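Local coordinates for protein DNA polymerase III, beta subunit (Eubacterium rectale, PDB 3T0P) that probably encircles DNA as a ring-shaped head-to-tail homodimer and tethers DNA polymerases to it, giving them processivity, at residues Ile5-Lys8 with Ala9-Leu12; Ala47-Met50 with Glu51-Ile54; Val129-Gln132 with Phe133-Lys136. All blocks are in the same frame, centred on the assembly; numbering follows the deposited sequence.

Interaction 1. Residues Ile5-Lys8 with Ala9-Leu12. With EDO (1,2-ethanediol), chain C.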
ATOM      1  N   ILE B   5      34.528  -1.397   6.176  1.00 53.91           N
ATOM      2  CA  ILE B   5      33.703  -1.830   7.309  1.00 53.14           C
ATOM      3  C   ILE B   5      32.753  -0.676   7.642  1.00 54.88           C
ATOM      4  O   ILE B   5      33.219   0.422   7.913  1.00 54.10           O
ATOM      5  CB  ILE B   5      34.515  -2.293   8.544  1.00 57.23           C
ATOM      6  CG1 ILE B   5      35.724  -3.173   8.146  1.00 59.04           C
ATOM      7  CG2 ILE B   5      33.593  -3.062   9.511  1.00 57.09           C
ATOM      8  CD1 ILE B   5      36.841  -3.220   9.148  1.00 69.65           C
ATOM      9  N   CYS B   6      31.441  -0.911   7.593  1.00 52.16           N
ATOM     10  CA  CYS B   6      30.393   0.085   7.861  1.00 53.23           C
ATOM     11  C   CYS B   6      29.364  -0.483   8.769  1.00 55.01           C
ATOM     12  O   CYS B   6      29.015  -1.641   8.589  1.00 54.34           O
ATOM     13  CB  CYS B   6      29.721   0.527   6.564  1.00 55.03           C
ATOM     14  SG  CYS B   6      30.800   1.399   5.420  1.00 61.45           S
ATOM     15  N   SER B   7      28.719   0.359   9.598  1.00 50.80           N
ATOM     16  CA  SER B   7      27.571  -0.096  10.373  1.00 50.10           C
ATOM     17  C   SER B   7      26.449  -0.303   9.381  1.00 50.25           C
ATOM     18  O   SER B   7      26.360   0.463   8.436  1.00 49.60           O
ATOM     19  CB  SER B   7      27.184   0.899  11.466  1.00 54.42           C
ATOM     20  OG  SER B   7      26.138   1.771  11.065  1.00 69.62           O
ATOM     21  N   LYS B   8      25.642  -1.358   9.552  1.00 44.15           N
ATOM     22  CA  LYS B   8      24.545  -1.679   8.648  1.00 41.87           C
ATOM     23  C   LYS B   8      23.552  -0.510   8.547  1.00 44.91           C
ATOM     24  O   LYS B   8      23.063  -0.235   7.454  1.00 43.38           O
ATOM     25  CB  LYS B   8      23.831  -2.978   9.107  1.00 40.58           C
ATOM     26  CG  LYS B   8      22.609  -3.404   8.272  1.00 46.55           C
ATOM     27  CD  LYS B   8      21.302  -2.854   8.857  1.00 45.88           C
ATOM     28  CE  LYS B   8      20.047  -3.276   8.147  1.00 47.05           C
ATOM     29  NZ  LYS B   8      19.579  -4.624   8.574  1.00 46.94           N
ATOM     30  N   ALA B   9      23.236   0.157   9.679  1.00 42.31           N
ATOM     31  CA  ALA B   9      22.243   1.241   9.715  1.00 41.18           C
ATOM     32  C   ALA B   9      22.706   2.426   8.882  1.00 44.35           C
ATOM     33  O   ALA B   9      21.910   3.005   8.158  1.00 42.58           O
ATOM     34  CB  ALA B   9      21.974   1.673  11.147  1.00 41.83           C
ATOM     35  N   ASN B  10      24.007   2.723   8.910  1.00 42.11           N
ATOM     36  CA  ASN B  10      24.547   3.834   8.142  1.00 42.11           C
ATOM     37  C   ASN B  10      24.539   3.501   6.670  1.00 46.62           C
ATOM     38  O   ASN B  10      24.206   4.342   5.851  1.00 45.39           O
ATOM     39  CB  ASN B  10      25.965   4.155   8.632  1.00 42.45           C
ATOM     40  CG  ASN B  10      25.978   4.898   9.938  1.00 54.36           C
ATOM     41  OD1 ASN B  10      25.014   5.565  10.298  1.00 55.56           O
ATOM     42  ND2 ASN B  10      27.099   4.899  10.624  1.00 55.69           N
ATOM     43  N   LEU B  11      24.857   2.242   6.341  1.00 44.31           N
ATOM     44  CA  LEU B  11      24.904   1.778   4.964  1.00 43.89           C
ATOM     45  C   LEU B  11      23.496   1.726   4.413  1.00 46.58           C
ATOM     46  O   LEU B  11      23.293   2.148   3.286  1.00 47.48           O
ATOM     47  CB  LEU B  11      25.605   0.410   4.927  1.00 43.94           C
ATOM     48  CG  LEU B  11      26.073  -0.172   3.599  1.00 47.14           C
ATOM     49  CD1 LEU B  11      26.984   0.807   2.819  1.00 46.00           C
ATOM     50  CD2 LEU B  11      26.821  -1.471   3.861  1.00 45.19           C
ATOM     51  N   LEU B  12      22.510   1.308   5.242  1.00 41.65           N
ATOM     52  CA  LEU B  12      21.118   1.230   4.832  1.00 40.20           C
ATOM     53  C   LEU B  12      20.546   2.618   4.574  1.00 45.03           C
ATOM     54  O   LEU B  12      19.893   2.824   3.551  1.00 44.90           O
ATOM     55  CB  LEU B  12      20.251   0.454   5.850  1.00 38.67           C
ATOM     56  CG  LEU B  12      18.761   0.367   5.527  1.00 41.18           C
ATOM     57  CD1 LEU B  12      18.523  -0.287   4.156  1.00 41.73           C
ATOM     58  CD2 LEU B  12      17.989  -0.371   6.633  1.00 38.94           C
TER
HETATM   59  C1  EDO C 381      31.964   1.624  12.043  1.00 80.81           C
HETATM   60  O1  EDO C 381      31.767   0.722  10.947  1.00 81.30           O
HETATM   61  C2  EDO C 381      32.789   0.923  13.117  1.00 80.81           C
HETATM   62  O2  EDO C 381      33.888   0.240  12.499  1.00 86.50           O

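Interaction 2. Residues Ala47-Met50 with Glu51-Ile54. With ACT (acetate ion), chain S.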
ATOM      1  N   ALA B  47      24.677   7.594  -7.005  1.00 47.98           N
ATOM      2  CA  ALA B  47      23.796   7.168  -8.081  1.00 48.65           C
ATOM      3  C   ALA B  47      23.574   8.351  -9.018  1.00 55.53           C
ATOM      4  O   ALA B  47      23.451   9.496  -8.564  1.00 54.35           O
ATOM      5  CB  ALA B  47      22.492   6.625  -7.560  1.00 48.85           C
ATOM      6  N   ASN B  48      23.671   8.099 -10.325  1.00 54.77           N
ATOM      7  CA  ASN B  48      23.518   9.148 -11.322  1.00 55.71           C
ATOM      8  C   ASN B  48      22.766   8.641 -12.534  1.00 63.59           C
ATOM      9  O   ASN B  48      23.181   7.650 -13.126  1.00 65.74           O
ATOM     10  CB  ASN B  48      24.891   9.693 -11.732  1.00 53.30           C
ATOM     11  CG  ASN B  48      24.820  10.912 -12.598  1.00 65.76           C
ATOM     12  OD1 ASN B  48      23.788  11.576 -12.699  1.00 66.48           O
ATOM     13  ND2 ASN B  48      25.922  11.238 -13.244  1.00 57.93           N
ATOM     14  N   ASP B  49      21.684   9.336 -12.931  1.00 60.20           N
ATOM     15  CA  ASP B  49      20.914   8.979 -14.122  1.00 59.95           C
ATOM     16  C   ASP B  49      21.193   9.959 -15.280  1.00 65.10           C
ATOM     17  O   ASP B  49      20.506   9.903 -16.301  1.00 65.59           O
ATOM     18  CB  ASP B  49      19.414   8.905 -13.812  1.00 61.00           C
ATOM     19  CG  ASP B  49      18.750  10.221 -13.454  1.00 75.88           C
ATOM     20  OD1 ASP B  49      18.929  11.194 -14.196  1.00 74.51           O
ATOM     21  OD2 ASP B  49      18.013  10.259 -12.450  1.00 90.03           O
HETATM   22  N   MSE B  50      22.211  10.847 -15.117  1.00 61.41           N
HETATM   23  CA  MSE B  50      22.694  11.881 -16.057  1.00 61.62           C
HETATM   24  C   MSE B  50      21.903  13.189 -15.940  1.00 60.69           C
HETATM   25  O   MSE B  50      22.406  14.235 -16.350  1.00 62.15           O
HETATM   26  CB  MSE B  50      22.743  11.413 -17.521  1.00 66.25           C
HETATM   27  CG  MSE B  50      23.595  10.165 -17.728  1.00 75.97           C
HETATM   28 SE   MSE B  50      25.411  10.262 -16.984  0.75 87.39          SE
HETATM   29  CE  MSE B  50      26.207  11.462 -18.375  1.00 85.53           C
ATOM     30  N   GLU B  51      20.687  13.140 -15.393  1.00 52.05           N
ATOM     31  CA  GLU B  51      19.876  14.317 -15.119  1.00 50.53           C
ATOM     32  C   GLU B  51      19.981  14.629 -13.612  1.00 54.05           C
ATOM     33  O   GLU B  51      20.230  15.764 -13.221  1.00 53.31           O
ATOM     34  CB  GLU B  51      18.412  14.102 -15.543  1.00 50.84           C
ATOM     35  CG  GLU B  51      17.502  15.264 -15.185  1.00 59.78           C
ATOM     36  CD  GLU B  51      16.128  15.229 -15.815  1.00 85.07           C
ATOM     37  OE1 GLU B  51      16.008  15.658 -16.987  1.00 84.78           O
ATOM     38  OE2 GLU B  51      15.168  14.799 -15.132  1.00 81.41           O
ATOM     39  N   LEU B  52      19.774  13.606 -12.785  1.00 50.85           N
ATOM     40  CA  LEU B  52      19.797  13.708 -11.333  1.00 49.25           C
ATOM     41  C   LEU B  52      20.885  12.822 -10.752  1.00 54.62           C
ATOM     42  O   LEU B  52      20.942  11.633 -11.047  1.00 55.53           O
ATOM     43  CB  LEU B  52      18.422  13.306 -10.796  1.00 47.22           C
ATOM     44  CG  LEU B  52      18.201  13.333  -9.305  1.00 50.68           C
ATOM     45  CD1 LEU B  52      18.041  14.756  -8.820  1.00 50.57           C
ATOM     46  CD2 LEU B  52      16.944  12.531  -8.943  1.00 51.63           C
ATOM     47  N   GLY B  53      21.731  13.429  -9.929  1.00 51.49           N
ATOM     48  CA  GLY B  53      22.812  12.789  -9.198  1.00 50.92           C
ATOM     49  C   GLY B  53      22.598  12.911  -7.702  1.00 54.80           C
ATOM     50  O   GLY B  53      22.205  13.971  -7.211  1.00 54.32           O
ATOM     51  N   ILE B  54      22.783  11.812  -6.969  1.00 51.02           N
ATOM     52  CA  ILE B  54      22.677  11.826  -5.515  1.00 49.64           C
ATOM     53  C   ILE B  54      23.950  11.181  -4.988  1.00 57.06           C
ATOM     54  O   ILE B  54      24.370  10.113  -5.441  1.00 58.02           O
ATOM     55  CB  ILE B  54      21.381  11.223  -4.890  1.00 50.38           C
ATOM     56  CG1 ILE B  54      20.107  11.815  -5.520  1.00 49.02           C
ATOM     57  CG2 ILE B  54      21.363  11.452  -3.364  1.00 50.01           C
ATOM     58  CD1 ILE B  54      18.820  11.124  -5.109  1.00 43.92           C
TER
HETATM   59  C   ACT S 375      24.091  15.113 -12.885  1.00 77.64           C
HETATM   60  O   ACT S 375      24.758  14.301 -13.538  1.00 78.08           O
HETATM   61  OXT ACT S 375      23.658  14.750 -11.835  1.00 77.46           O
HETATM   62  CH3 ACT S 375      23.840  16.531 -13.324  1.00 75.11           C

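Interaction 3. Residues Val129-Gln132 with Phe133-Lys136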
ATOM      1  N   VAL B 129      19.141  29.340   1.806  1.00 48.63           N
ATOM      2  CA  VAL B 129      18.757  28.430   2.873  1.00 46.81           C
ATOM      3  C   VAL B 129      17.214  28.399   3.061  1.00 47.40           C
ATOM      4  O   VAL B 129      16.591  29.424   3.278  1.00 45.13           O
ATOM      5  CB  VAL B 129      19.460  28.772   4.207  1.00 50.83           C
ATOM      6  CG1 VAL B 129      19.032  27.799   5.302  1.00 48.88           C
ATOM      7  CG2 VAL B 129      20.968  28.764   4.049  1.00 51.69           C
ATOM      8  N   LEU B 130      16.650  27.207   3.059  1.00 44.84           N
ATOM      9  CA  LEU B 130      15.238  26.936   3.356  1.00 43.86           C
ATOM     10  C   LEU B 130      15.189  25.816   4.371  1.00 46.17           C
ATOM     11  O   LEU B 130      16.069  24.938   4.348  1.00 45.53           O
ATOM     12  CB  LEU B 130      14.452  26.505   2.083  1.00 42.80           C
ATOM     13  CG  LEU B 130      14.379  27.469   0.922  1.00 46.84           C
ATOM     14  CD1 LEU B 130      13.774  26.798  -0.283  1.00 45.77           C
ATOM     15  CD2 LEU B 130      13.594  28.709   1.273  1.00 51.67           C
ATOM     16  N   SER B 131      14.153  25.779   5.223  1.00 43.30           N
ATOM     17  CA  SER B 131      14.022  24.615   6.109  1.00 43.03           C
ATOM     18  C   SER B 131      13.617  23.437   5.247  1.00 45.10           C
ATOM     19  O   SER B 131      13.095  23.631   4.143  1.00 44.85           O
ATOM     20  CB  SER B 131      13.018  24.852   7.243  1.00 46.38           C
ATOM     21  OG  SER B 131      11.667  24.972   6.824  1.00 49.61           O
ATOM     22  N   GLN B 132      13.935  22.229   5.700  1.00 41.40           N
ATOM     23  CA  GLN B 132      13.528  21.002   5.045  1.00 40.96           C
ATOM     24  C   GLN B 132      11.997  21.029   4.871  1.00 45.68           C
ATOM     25  O   GLN B 132      11.495  20.677   3.805  1.00 45.17           O
ATOM     26  CB  GLN B 132      13.941  19.791   5.896  1.00 41.58           C
ATOM     27  CG  GLN B 132      15.376  19.343   5.716  1.00 49.45           C
ATOM     28  CD  GLN B 132      15.716  18.156   6.581  1.00 62.41           C
ATOM     29  OE1 GLN B 132      14.848  17.472   7.142  1.00 58.58           O
ATOM     30  NE2 GLN B 132      16.998  17.935   6.767  1.00 48.49           N
ATOM     31  N   PHE B 133      11.277  21.502   5.914  1.00 42.41           N
ATOM     32  CA  PHE B 133       9.822  21.621   5.936  1.00 43.78           C
ATOM     33  C   PHE B 133       9.319  22.514   4.796  1.00 47.06           C
ATOM     34  O   PHE B 133       8.446  22.103   4.041  1.00 44.46           O
ATOM     35  CB  PHE B 133       9.352  22.197   7.282  1.00 47.07           C
ATOM     36  CG  PHE B 133       7.857  22.388   7.342  1.00 49.17           C
ATOM     37  CD1 PHE B 133       7.009  21.306   7.570  1.00 52.30           C
ATOM     38  CD2 PHE B 133       7.293  23.642   7.149  1.00 51.61           C
ATOM     39  CE1 PHE B 133       5.622  21.477   7.591  1.00 53.16           C
ATOM     40  CE2 PHE B 133       5.904  23.814   7.186  1.00 54.75           C
ATOM     41  CZ  PHE B 133       5.079  22.735   7.427  1.00 52.04           C
ATOM     42  N   THR B 134       9.868  23.732   4.688  1.00 44.52           N
ATOM     43  CA  THR B 134       9.468  24.703   3.673  1.00 44.44           C
ATOM     44  C   THR B 134       9.670  24.121   2.267  1.00 48.29           C
ATOM     45  O   THR B 134       8.771  24.238   1.439  1.00 46.27           O
ATOM     46  CB  THR B 134      10.230  25.994   3.885  1.00 50.10           C
ATOM     47  OG1 THR B 134       9.885  26.514   5.168  1.00 52.99           O
ATOM     48  CG2 THR B 134       9.953  27.027   2.819  1.00 48.16           C
ATOM     49  N   LEU B 135      10.818  23.463   2.018  1.00 44.09           N
ATOM     50  CA  LEU B 135      11.098  22.928   0.694  1.00 42.85           C
ATOM     51  C   LEU B 135      10.171  21.767   0.376  1.00 45.51           C
ATOM     52  O   LEU B 135       9.658  21.681  -0.737  1.00 44.49           O
ATOM     53  CB  LEU B 135      12.583  22.499   0.562  1.00 41.92           C
ATOM     54  CG  LEU B 135      12.984  21.855  -0.780  1.00 44.47           C
ATOM     55  CD1 LEU B 135      12.704  22.812  -1.990  1.00 43.30           C
ATOM     56  CD2 LEU B 135      14.432  21.394  -0.751  1.00 46.33           C
ATOM     57  N   LYS B 136       9.972  20.870   1.328  1.00 41.91           N
ATOM     58  CA  LYS B 136       9.108  19.716   1.124  1.00 40.06           C
ATOM     59  C   LYS B 136       7.677  20.184   0.918  1.00 38.89           C
ATOM     60  O   LYS B 136       7.017  19.712  -0.008  1.00 36.97           O
ATOM     61  CB  LYS B 136       9.214  18.729   2.293  1.00 41.40           C
ATOM     62  CG  LYS B 136       8.578  17.374   2.010  1.00 46.83           C
ATOM     63  CD  LYS B 136       8.931  16.342   3.098  1.00 50.15           C
ATOM     64  CE  LYS B 136       8.359  14.973   2.793  1.00 47.32           C
ATOM     65  NZ  LYS B 136       9.031  13.907   3.590  1.00 59.76           N
TER
HETATM   66  O   HOH W   1      12.469  28.337   5.525  0.50 26.04           O

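Interaction 1. Residues Ile5-Lys8 with Ala9-Leu12
Lys8 and Leu12 run side by side at the start of a helix and point the same way. The lysine can be followed outward from the backbone. Lys8 CB lies 3.2 Å from Ala9 N, the expected closeness of the next peptide. CG is anti to the backbone N (chi1 178°), which sends the chain along the flank of the first turn. Lys8 CD stays 3.7 Å from Ala9 N after a bend at chi2 (-93°). Lys8 CE then rests beside one methyl of the leucine, 3.9 Å from Leu12 CD2. A second bend, at chi4, precedes NZ. There it forms a salt bridge with Asp84 and a hydrogen bond with the carbonyl of Leu82.

Ser7, the residue just before Lys8, occupies the N-cap position. Its OG accepts from Asn10 N at 3.2 Å with an N-H...O angle of 156°, so one of the first amides of the helix has a side-chain acceptor. The Asn10 amide group folds back beside the same hydroxyl. Asn10 ND2 comes 3.3 Å from Ser7 OG, but its angle is too poor for a hydrogen bond. The helix proper starts with Leu11 N donating to Ser7 O at 3.1 Å. Leu12 N follows, donating to Lys8 O at 2.8 Å. On the buried side, Cys6 CB approaches Leu11 CB at 4.4 Å. A 1,2-ethanediol, probably from the crystallisation liquor, makes a weak bond to Ile5 O.

The contact is a capped strand-to-helix corner in the N-terminal domain. Strand 3-7 lies between strands 61-64 and 86-91 of an antiparallel sheet. Leu11 packs on Val87 of that sheet and on Phe75 and Val79 of helix 72-81, where Leu12 meets Val79 and Arg80.

Interaction 2. Residues Ala47-Met50 with Glu51-Ile54
The Asp49 carboxylate takes two backbone amides on one oxygen, both from the same face of its plane. Glu51 N meets Asp49 OD1 nearly along its C-O axis, at 2.9 Å. Leu52 N comes from above the plane, 47° out of it, at 2.9 Å from Asp49 OD1. The other oxygen, Asp49 OD2, lies 3.5 Å from Leu52 CB and forms a salt bridge with Lys198. CG sits between the backbone N and the carbonyl carbon (chi1 67°), which swings the carboxylate over the turn. With an alanine here, Glu51 N and Leu52 N would probably lose their shared acceptor and Lys198 its charge partner.

The Asn48 amide is the second flat group. Met50 N, of a selenomethionine, donates to Asn48 OD1 at 3.0 Å from above the amide plane, making an Asx turn. Both groups brace the tip of a beta hairpin between strands 43-48 and 52-58. Asp49 N donates to Leu52 O at 3.1 Å. Further in, Ala47 and Ile54 form an antiparallel hydrogen-bonded pair, and Asn48 faces Gly53 in a non-hydrogen-bonded one. Asn48 ND2 donates to the carbonyl of Ser117 and, weakly, to an acetate ion probably from the crystallisation liquor.

Interaction 3. Residues Val129-Gln132 with Phe133-Lys136
Ser131 OG and Thr134 OG1 share a hydrogen bond of 2.9 Å across the first turn of a helix. Ser131 holds the N-cap position. Its OG sits between its own backbone N and carbonyl carbon (chi1 68°), which aims it at the threonine. Thr134 OG1, anti to the threonine's carbonyl carbon, turns back to meet the serine hydroxyl. A water ties the same corner together, accepting from Ser131 N at 3.1 Å and lying 3.2 Å from Thr134 OG1. Next come two regular helix bonds. Leu135 N donates to Ser131 O at 3.1 Å, and Lys136 N donates to Gln132 O at 2.9 Å.

The apolar part of the contact comes from Leu130. One of its methyls, CD2, approaches Thr134 CG2 at 4.3 Å. The other, CD1, reaches Leu135 CD1 at 4.5 Å, so the leucine spans two residues of the helix. Beyond the turn, Gln132 OE1 accepts from Gly209 N, and Lys136 NZ donates to the carbonyl of Ile207.

This is a serine-capped corner in the central domain, where strand 127-131 passes into helix 132-140. The strand pairs with strand 214-220. Leu130 also packs on Ile217 of that neighbour and on Met184 of strand 176-184, while Thr134 touches Ile182.

In the fold
Interactions 1 and 3 are alike in plan. Each turns a strand into a helix with a serine at the N-cap, one in the N-terminal domain and the other in the central domain. The serine of interaction 1 accepts from a backbone amide. A serine-threonine hydroxyl pair marks interaction 3. Both are partly buried. Interaction 2 is a more buried hairpin end, held by backbone pairing and by carboxylate and amide side chains, with no hydroxyl in the part described. Interactions 2 and 3 reach the same antiparallel sheet, the first at inner strands and the second at an outermost one within the chain. Interaction 1 belongs to another sheet, with its centre about 22 Å from that of interaction 2.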